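PDB 3HN2: 2-dehydropantoate 2-reductase from Geobacter metallireducens, which catalyses the NADPH-dependent reduction of ketopantoate to pantoate, the second step from 3-methyl-2-oxobutanoate in pantothenate biosynthesis. Local coordinates for the interface of chains A and B. Numbering follows the deposited sequence. Chains: chain A/B, 2-dehydropantoate 2-reductase.

The interface of chains A and B. Residues chain A 205-206, 253-254; chain B 49-50, 141-142.
B:Ile49 is the apolar centre of this patch, where the turn between strands 44-48 and 53-55 of one ketopantoate reductase subunit meets the short helix 204-207 and the loop around A:Gly253 of the other. Its CG1 lies in the crowded position between backbone N and carbonyl carbon (chi1 53°), and the chain then runs out nearly extended, so that the two branches of the side chain touch different parts of chain A. The tip, B:Ile49 CD1, rests against both A:Asn205 CB, at 3.8 Å, and the CA of A:Gly253. The other branch, B:Ile49 CG2, passes alongside A:Glu254 and meets A:Glu254 CB at 3.9 Å; the two side chains run in opposite directions, and the glutamate chain stays extended beyond CG. At the margin, A:Gly253 CA also faces the carbonyl O of B:Leu141, where strand 137-141 ends, while A:Leu206 lays CD2 against the CA of B:Asn50.

Around this core the polar rim illustrates how one amide can read both a backbone and a side chain. With A:Asn205 CG also in the crowded position (chi1 61°), ND2 is turned towards chain B and donates twice. The bond from A:Asn205 ND2 to B:Asn50 OD1, 2.7 Å long, is almost straight (173° at H) and lies in the plane of both amides, which are nearly coplanar as the side chains slide past each other. It sets which end of the B:Asn50 amide points at A:Asn205, leaving ND2 to a water. The bond from A:Asn205 ND2 to the backbone O of B:Ile49 is short at 2.6 Å but bent, with the donor standing above the carbonyl plane. Farther out, water 1 lies 2.9 Å from the backbone O of A:Asn205 and 2.9 Å from B:Asn50 ND2, joining the B:Asn50 amide to the A:Asn205 carbonyl. The interface is two-fold symmetric, so the arrangement recurs with the chains exchanged, in a dimer that may or may not be the biological one.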
ATOM      1  N   ASN A 205       6.221  -6.847  -6.404  1.00 45.70           N
ATOM      2  CA  ASN A 205       6.120  -5.956  -7.573  1.00 45.98           C
ATOM      3  C   ASN A 205       6.309  -6.649  -8.919  1.00 44.51           C
ATOM      4  O   ASN A 205       5.708  -6.247  -9.913  1.00 54.33           O
ATOM      5  CB  ASN A 205       7.103  -4.792  -7.459  1.00 37.54           C
ATOM      6  CG  ASN A 205       8.548  -5.245  -7.402  1.00 44.90           C
ATOM      7  OD1 ASN A 205       9.023  -5.728  -6.377  1.00 34.62           O
ATOM      8  ND2 ASN A 205       9.257  -5.085  -8.508  1.00 55.45           N
ATOM      9  N   LEU A 206       7.140  -7.686  -8.933  1.00 43.32           N
ATOM     10  CA  LEU A 206       7.391  -8.483 -10.123  1.00 41.03           C
ATOM     11  C   LEU A 206       6.208  -9.379 -10.473  1.00 45.94           C
ATOM     12  O   LEU A 206       5.771  -9.388 -11.629  1.00 46.39           O
ATOM     13  CB  LEU A 206       8.670  -9.306  -9.952  1.00 45.99           C
ATOM     14  CG  LEU A 206       9.983  -8.528  -9.780  1.00 47.46           C
ATOM     15  CD1 LEU A 206      11.162  -9.485  -9.723  1.00 45.33           C
ATOM     16  CD2 LEU A 206      10.180  -7.504 -10.891  1.00 41.72           C
ATOM     17  N   GLY A 253       5.509  -1.465  -3.149  1.00 53.20           N
ATOM     18  CA  GLY A 253       6.778  -1.453  -3.870  1.00 46.52           C
ATOM     19  C   GLY A 253       7.432  -2.822  -3.907  1.00 52.88           C
ATOM     20  O   GLY A 253       6.787  -3.820  -4.236  1.00 55.50           O
ATOM     21  N   GLU A 254       8.704  -2.859  -3.518  1.00 52.76           N
ATOM     22  CA  GLU A 254       9.541  -4.049  -3.611  1.00 53.49           C
ATOM     23  C   GLU A 254       9.520  -4.869  -2.309  1.00 52.67           C
ATOM     24  O   GLU A 254      10.551  -5.063  -1.662  1.00 58.56           O
ATOM     25  CB  GLU A 254      10.970  -3.627  -3.984  1.00 43.63           C
ATOM     26  CG  GLU A 254      11.809  -4.703  -4.663  1.00 62.67           C
ATOM     27  CD  GLU A 254      13.231  -4.249  -4.965  1.00 63.98           C
ATOM     28  OE1 GLU A 254      13.833  -4.789  -5.915  1.00 73.91           O
ATOM     29  OE2 GLU A 254      13.749  -3.358  -4.257  1.00 70.35           O
TER
ATOM     30  N   ILE B  49      12.147  -0.698  -9.696  1.00 64.44           N
ATOM     31  CA  ILE B  49      11.924  -1.891  -8.880  1.00 68.27           C
ATOM     32  C   ILE B  49      11.510  -3.080  -9.752  1.00 72.27           C
ATOM     33  O   ILE B  49      11.609  -4.234  -9.328  1.00 73.56           O
ATOM     34  CB  ILE B  49      10.888  -1.661  -7.745  1.00 67.50           C
ATOM     35  CG1 ILE B  49       9.579  -1.080  -8.296  1.00 59.68           C
ATOM     36  CG2 ILE B  49      11.483  -0.779  -6.646  1.00 70.08           C
ATOM     37  CD1 ILE B  49       8.403  -1.252  -7.371  1.00 45.93           C
ATOM     38  N   ASN B  50      11.046  -2.789 -10.967  1.00 73.22           N
ATOM     39  CA  ASN B  50      10.778  -3.812 -11.977  1.00 71.45           C
ATOM     40  C   ASN B  50      11.968  -3.981 -12.935  1.00 74.11           C
ATOM     41  O   ASN B  50      11.790  -4.198 -14.137  1.00 75.88           O
ATOM     42  CB  ASN B  50       9.498  -3.480 -12.757  1.00 68.98           C
ATOM     43  CG  ASN B  50       8.246  -3.489 -11.884  1.00 69.14           C
ATOM     44  OD1 ASN B  50       8.277  -3.886 -10.720  1.00 67.85           O
ATOM     45  ND2 ASN B  50       7.132  -3.046 -12.454  1.00 70.23           N
ATOM     46  N   LEU B 141       9.913   3.780  -7.770  1.00 59.01           N
ATOM     47  CA  LEU B 141       9.874   3.211  -6.427  1.00 55.56           C
ATOM     48  C   LEU B 141       8.648   2.341  -6.174  1.00 60.33           C
ATOM     49  O   LEU B 141       8.641   1.527  -5.246  1.00 56.65           O
ATOM     50  CB  LEU B 141       9.949   4.319  -5.369  1.00 53.78           C
ATOM     51  CG  LEU B 141      11.208   5.182  -5.246  1.00 45.12           C
ATOM     52  CD1 LEU B 141      11.144   6.004  -3.965  1.00 45.36           C
ATOM     53  CD2 LEU B 141      12.491   4.351  -5.295  1.00 46.82           C
ATOM     54  N   GLY B 142       7.616   2.515  -6.997  1.00 62.22           N
ATOM     55  CA  GLY B 142       6.365   1.788  -6.814  1.00 63.32           C
ATOM     56  C   GLY B 142       5.271   2.125  -7.806  1.00 61.37           C
ATOM     57  O   GLY B 142       5.275   3.202  -8.415  1.00 56.01           O
TER
HETATM   58  O   HOH W   1       5.043  -3.520 -10.446  1.00 39.67           O